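Local atomic coordinates of cation-transporting ATPase, E1-E2 family protein (Streptococcus pneumoniae, PDB entry 4F2F), a protein that probably uses ATP hydrolysis to export copper(I) ions from the cell, and contains a cupredoxin-fold domain that binds two of these ions. Residues A[23-28]-A[83-88]; A[48-53]-A[89-94]. One frame throughout, in Å; residues are numbered along the deposited sequence.

Contact 1: A[23-28]-A[83-88]. With CU1 (copper (I) ion), chain B.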
loop_
_atom_site.group_PDB
_atom_site.type_symbol
_atom_site.label_atom_id
_atom_site.label_comp_id
_atom_site.label_asym_id
_atom_site.label_seq_id
_atom_site.Cartn_x
_atom_site.Cartn_y
_atom_site.Cartn_z
ATOM N N LYS A 23 11.186 -9.289 -1.340
ATOM C CA LYS A 23 12.314 -8.516 -1.841
ATOM C C LYS A 23 11.828 -7.116 -2.197
ATOM O O LYS A 23 11.975 -6.659 -3.333
ATOM C CB LYS A 23 12.935 -9.203 -3.058
ATOM C CG LYS A 23 13.472 -10.597 -2.765
ATOM C CD LYS A 23 14.579 -10.548 -1.724
ATOM C CE LYS A 23 15.191 -11.920 -1.501
ATOM N NZ LYS A 23 16.397 -11.853 -0.627
ATOM N N GLY A 24 11.239 -6.446 -1.212
ATOM C CA GLY A 24 10.617 -5.153 -1.425
ATOM C C GLY A 24 9.137 -5.296 -1.715
ATOM O O GLY A 24 8.612 -6.410 -1.790
ATOM N N TYR A 25 8.455 -4.169 -1.873
ATOM C CA TYR A 25 7.051 -4.186 -2.255
ATOM C C TYR A 25 6.918 -4.011 -3.761
ATOM O O TYR A 25 7.654 -3.235 -4.368
ATOM C CB TYR A 25 6.278 -3.090 -1.521
ATOM C CG TYR A 25 6.191 -3.304 -0.028
ATOM C CD1 TYR A 25 5.346 -4.267 0.506
ATOM C CD2 TYR A 25 6.951 -2.541 0.848
ATOM C CE1 TYR A 25 5.262 -4.466 1.875
ATOM C CE2 TYR A 25 6.874 -2.734 2.217
ATOM C CZ TYR A 25 6.027 -3.697 2.722
ATOM O OH TYR A 25 5.950 -3.891 4.082
ATOM N N HIS A 26 5.981 -4.739 -4.360
ATOM C CA HIS A 26 5.767 -4.658 -5.800
ATOM C C HIS A 26 4.279 -4.676 -6.139
ATOM O O HIS A 26 3.603 -5.680 -5.921
ATOM C CB HIS A 26 6.488 -5.808 -6.507
ATOM C CG HIS A 26 7.921 -5.962 -6.098
ATOM N ND1 HIS A 26 8.937 -5.214 -6.653
ATOM C CD2 HIS A 26 8.504 -6.769 -5.182
ATOM C CE1 HIS A 26 10.086 -5.556 -6.097
ATOM N NE2 HIS A 26 9.852 -6.499 -5.202
ATOM N N PRO A 27 3.757 -3.557 -6.670
ATOM C CA PRO A 27 4.477 -2.310 -6.956
ATOM C C PRO A 27 4.755 -1.515 -5.686
ATOM O O PRO A 27 3.937 -1.522 -4.766
ATOM C CB PRO A 27 3.486 -1.541 -7.830
ATOM C CG PRO A 27 2.152 -2.004 -7.354
ATOM C CD PRO A 27 2.330 -3.461 -7.028
ATOM N N ALA A 28 5.892 -0.831 -5.645
ATOM C CA ALA A 28 6.251 -0.026 -4.486
ATOM C C ALA A 28 5.577 1.341 -4.527
ATOM O O ALA A 28 5.360 1.965 -3.490
ATOM C CB ALA A 28 7.759 0.125 -4.390
ATOM N N HIS A 83 2.615 10.187 -0.339
ATOM C CA HIS A 83 2.646 9.739 1.048
ATOM C C HIS A 83 3.385 8.412 1.133
ATOM O O HIS A 83 3.346 7.614 0.198
ATOM C CB HIS A 83 1.225 9.568 1.585
ATOM C CG HIS A 83 0.344 10.754 1.344
ATOM N ND1 HIS A 83 0.434 11.909 2.088
ATOM C CD2 HIS A 83 -0.643 10.962 0.442
ATOM C CE1 HIS A 83 -0.457 12.782 1.652
ATOM N NE2 HIS A 83 -1.124 12.231 0.655
ATOM N N GLU A 84 4.055 8.171 2.254
ATOM C CA GLU A 84 4.838 6.952 2.407
ATOM C C GLU A 84 4.058 5.838 3.096
ATOM O O GLU A 84 3.273 6.085 4.014
ATOM C CB GLU A 84 6.128 7.240 3.184
ATOM C CG GLU A 84 6.936 5.999 3.561
ATOM C CD GLU A 84 8.199 6.338 4.333
ATOM O OE1 GLU A 84 8.381 5.806 5.450
ATOM O OE2 GLU A 84 9.017 7.132 3.821
ATOM N N PHE A 85 4.264 4.615 2.619
ATOM C CA PHE A 85 3.904 3.422 3.371
ATOM C C PHE A 85 5.163 2.571 3.476
ATOM O O PHE A 85 6.101 2.745 2.702
ATOM C CB PHE A 85 2.731 2.659 2.728
ATOM C CG PHE A 85 3.089 1.895 1.476
ATOM C CD1 PHE A 85 3.695 0.649 1.551
ATOM C CD2 PHE A 85 2.767 2.397 0.225
ATOM C CE1 PHE A 85 4.004 -0.063 0.405
ATOM C CE2 PHE A 85 3.074 1.690 -0.927
ATOM C CZ PHE A 85 3.693 0.458 -0.835
ATOM N N SER A 86 5.207 1.675 4.451
ATOM C CA SER A 86 6.395 0.867 4.652
ATOM C C SER A 86 6.045 -0.363 5.465
ATOM O O SER A 86 4.896 -0.536 5.873
ATOM C CB SER A 86 7.473 1.675 5.379
ATOM O OG SER A 86 7.119 1.909 6.731
ATOM N N CYS A 87 7.031 -1.225 5.686
ATOM C CA CYS A 87 6.878 -2.283 6.671
ATOM C C CYS A 87 6.906 -1.657 8.059
ATOM O O CYS A 87 7.158 -0.459 8.202
ATOM C CB CYS A 87 7.995 -3.316 6.537
ATOM S SG CYS A 87 9.626 -2.681 6.973
ATOM N N GLY A 88 6.646 -2.467 9.077
ATOM C CA GLY A 88 6.642 -1.981 10.444
ATOM C C GLY A 88 8.006 -1.537 10.940
ATOM O O GLY A 88 8.103 -0.859 11.959
HETATM CU CU CU1 B . 10.821 -4.463 7.039
#

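Contact 2: A[48-53]-A[89-94]. With CU1 (copper (I) ion), chain C; CU1 (copper (I) ion), chain B.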
loop_
_atom_site.group_PDB
_atom_site.type_symbol
_atom_site.label_atom_id
_atom_site.label_comp_id
_atom_site.label_asym_id
_atom_site.label_seq_id
_atom_site.Cartn_x
_atom_site.Cartn_y
_atom_site.Cartn_z
ATOM N N SER A 48 10.444 -13.714 5.953
ATOM C CA SER A 48 11.190 -12.710 6.713
ATOM C C SER A 48 10.269 -11.843 7.559
ATOM O O SER A 48 9.311 -11.262 7.046
ATOM C CB SER A 48 12.001 -11.802 5.790
ATOM O OG SER A 48 12.575 -10.733 6.526
ATOM N N ASN A 49 10.567 -11.731 8.847
ATOM C CA ASN A 49 9.757 -10.888 9.718
ATOM C C ASN A 49 9.953 -9.389 9.497
ATOM O O ASN A 49 9.292 -8.573 10.140
ATOM C CB ASN A 49 9.955 -11.247 11.192
ATOM C CG ASN A 49 8.933 -12.250 11.686
ATOM O OD1 ASN A 49 7.981 -12.584 10.979
ATOM N ND2 ASN A 49 9.123 -12.736 12.907
ATOM N N CYS A 50 10.845 -9.021 8.583
ATOM C CA CYS A 50 10.971 -7.619 8.204
ATOM C C CYS A 50 9.638 -7.131 7.640
ATOM O O CYS A 50 9.334 -5.939 7.675
ATOM C CB CYS A 50 12.094 -7.433 7.179
ATOM S SG CYS A 50 12.572 -5.717 6.869
ATOM N N TYR A 51 8.834 -8.074 7.150
ATOM C CA TYR A 51 7.560 -7.764 6.504
ATOM C C TYR A 51 6.343 -8.179 7.334
ATOM O O TYR A 51 5.247 -8.324 6.791
ATOM C CB TYR A 51 7.484 -8.448 5.134
ATOM C CG TYR A 51 8.597 -8.067 4.184
ATOM C CD1 TYR A 51 8.412 -7.077 3.231
ATOM C CD2 TYR A 51 9.831 -8.704 4.234
ATOM C CE1 TYR A 51 9.424 -6.729 2.357
ATOM C CE2 TYR A 51 10.846 -8.364 3.365
ATOM C CZ TYR A 51 10.639 -7.375 2.429
ATOM O OH TYR A 51 11.654 -7.033 1.561
ATOM N N LYS A 52 6.519 -8.358 8.641
ATOM C CA LYS A 52 5.424 -8.862 9.474
ATOM C C LYS A 52 4.356 -7.811 9.773
ATOM O O LYS A 52 3.298 -8.136 10.310
ATOM C CB LYS A 52 5.949 -9.460 10.783
ATOM C CG LYS A 52 6.385 -8.440 11.825
ATOM C CD LYS A 52 6.807 -9.131 13.117
ATOM C CE LYS A 52 7.013 -8.123 14.233
ATOM N NZ LYS A 52 7.394 -8.791 15.510
ATOM N N GLU A 53 4.632 -6.559 9.425
ATOM C CA GLU A 53 3.678 -5.476 9.644
ATOM C C GLU A 53 3.616 -4.530 8.451
ATOM O O GLU A 53 4.579 -4.400 7.696
ATOM C CB GLU A 53 4.017 -4.707 10.929
ATOM C CG GLU A 53 3.710 -5.486 12.202
ATOM C CD GLU A 53 4.514 -5.010 13.395
ATOM O OE1 GLU A 53 5.264 -4.020 13.260
ATOM O OE2 GLU A 53 4.400 -5.635 14.471
ATOM N N MET A 89 9.062 -1.916 10.226
ATOM C CA MET A 89 10.416 -1.549 10.631
ATOM C C MET A 89 10.886 -0.298 9.901
ATOM O O MET A 89 11.956 0.239 10.200
ATOM C CB MET A 89 11.390 -2.694 10.354
ATOM C CG MET A 89 11.008 -4.020 10.991
ATOM S SD MET A 89 12.301 -5.261 10.776
ATOM C CE MET A 89 13.400 -4.865 12.133
ATOM N N LYS A 90 10.083 0.146 8.939
ATOM C CA LYS A 90 10.426 1.277 8.080
ATOM C C LYS A 90 11.700 1.023 7.264
ATOM O O LYS A 90 12.365 1.964 6.827
ATOM C CB LYS A 90 10.516 2.574 8.898
ATOM C CG LYS A 90 9.181 2.975 9.522
ATOM C CD LYS A 90 9.332 4.007 10.634
ATOM C CE LYS A 90 9.727 5.371 10.098
ATOM N NZ LYS A 90 9.654 6.414 11.163
ATOM N N MET A 91 12.019 -0.252 7.047
ATOM C CA MET A 91 13.177 -0.643 6.241
ATOM C C MET A 91 12.814 -0.793 4.768
ATOM O O MET A 91 13.586 -0.415 3.887
ATOM C CB MET A 91 13.787 -1.948 6.759
ATOM C CG MET A 91 14.385 -1.845 8.151
ATOM S SD MET A 91 14.991 -3.424 8.772
ATOM C CE MET A 91 16.430 -3.686 7.736
ATOM N N GLN A 92 11.641 -1.358 4.506
ATOM C CA GLN A 92 11.146 -1.508 3.142
ATOM C C GLN A 92 10.043 -0.487 2.892
ATOM O O GLN A 92 9.030 -0.478 3.592
ATOM C CB GLN A 92 10.631 -2.930 2.913
ATOM C CG GLN A 92 11.691 -4.008 3.091
ATOM C CD GLN A 92 12.765 -3.949 2.023
ATOM O OE1 GLN A 92 12.530 -3.450 0.922
ATOM N NE2 GLN A 92 13.951 -4.455 2.342
ATOM N N LYS A 93 10.239 0.372 1.895
ATOM C CA LYS A 93 9.338 1.499 1.688
ATOM C C LYS A 93 8.614 1.497 0.344
ATOM O O LYS A 93 9.018 0.826 -0.609
ATOM C CB LYS A 93 10.101 2.815 1.831
ATOM C CG LYS A 93 10.742 3.024 3.188
ATOM C CD LYS A 93 11.672 4.219 3.141
ATOM C CE LYS A 93 12.291 4.489 4.496
ATOM N NZ LYS A 93 13.368 5.509 4.397
ATOM N N GLY A 94 7.537 2.272 0.291
ATOM C CA GLY A 94 6.765 2.477 -0.918
ATOM C C GLY A 94 6.064 3.812 -0.789
ATOM O O GLY A 94 6.250 4.521 0.199
HETATM CU CU CU1 C . 13.469 -5.066 8.800
HETATM CU CU CU1 B . 10.821 -4.463 7.039
#

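Contact 1: A[23-28]-A[83-88]
Y25 and F85 are brought ring to ring by different first torsions: in Y25, CG stands anti to the carbonyl carbon (chi1 -66°), whereas in F85 it takes the crowded position between backbone N and carbonyl carbon (chi1 74°). The two side chains slide past each other in opposite directions and form a T-shaped, edge-to-face pair with centroids 5.5 Å apart and planes at 69°. F85 supplies the edge: its CE1 stands over one face of Y25, offset toward the rim, and lies 3.9 Å from Y25 CD2. The far end of the phenylalanine ring meets backbone, with A28 O 3.4 Å from F85 CE2. I19 of strand 14-21 touches both rings, and F56 packs against F85 in a nearly parallel arrangement, so the pair belongs to the buried interior between the sheets of the cupredoxin fold.

Tyrosine suits its place because its ring packs on F85 while its hydroxyl extends to the end of strand 81-87. Y25 OH comes 3.2 Å from both C87 CA and C87 CB, and although C87 N is also near, the angle is too poor for a hydrogen bond. The link is therefore van der Waals packing of the phenol against the cysteine. Next to it, S86 OG donates to C87 O at 2.8 Å, in the carbonyl plane and on a lone pair.

C87 SG binds one copper(I) ion at 2.1 Å, a soft sulfur, probably as thiolate, for a soft cation. C50 completes that site through its sulfur and its carbonyl oxygen. The phenol of Y25, packed against the carbon atoms of C87, is consistent with a second-shell role beside the copper ligand.

Contact 2: A[48-53]-A[89-94]
The Y51 ring and the Q92 amide cross obliquely, their planes 22° apart. At the ring's edge, in its plane, lies S48 O, while Q92 CG approaches at a slant, 3.6 Å from Y51 CZ. Q92 is bent at chi2 (-67°), which carries CD to 3.3 Å from Y51 OH, yet no hydrogen bond joins the two side chains. The phenol oxygen is bonded instead to the backbone N of G24. A tyrosine thus serves both as an apolar surface for the glutamine and as a polar tip.

Beside this pair lies the metal centre. The sulfur of C50 stands anti to its backbone N (chi1 -169°) and bridges two copper(I) ions, at 2.2 Å from each: an inner one shared with C87, and an outer one bound by the two methionines. M89 SD binds the outer ion at 2.3 Å and M91 SD at 2.2 Å, both from the same loop; both chains bend at chi3, close to the sulfur. C50 O joins the inner ion. S48 OG accepts from C50 N at 3.2 Å, an ST turn at the short 3-10 segment carrying the cysteine.

Methionine suits an exposed copper(I) site because its thioether is a soft, neutral donor. Two thioethers and the bridging cysteine, probably a thiolate, supply the sulfur ligands that hold the outer ion beside the exposed methionines.

Overall arrangement
Contact 1 is core and contact 2 is surface, yet both converge on one dinuclear copper(I) centre of the cupredoxin fold. They share the hairpin of strands 81-87 and 93-99: residues 83-88 lead into the loop 89-92, and F85 O pairs with G94 N across the two strands. The other two segments, 23-28 and 48-53, also touch each other. Their chemistry follows depth. In 23-28 with 83-88, aromatic packing backs a single cysteine ligand; in 48-53 with 89-94, sulfur ligands do most of the joining. C50 links the two ions, so the buried and exposed contacts meet at one sulfur.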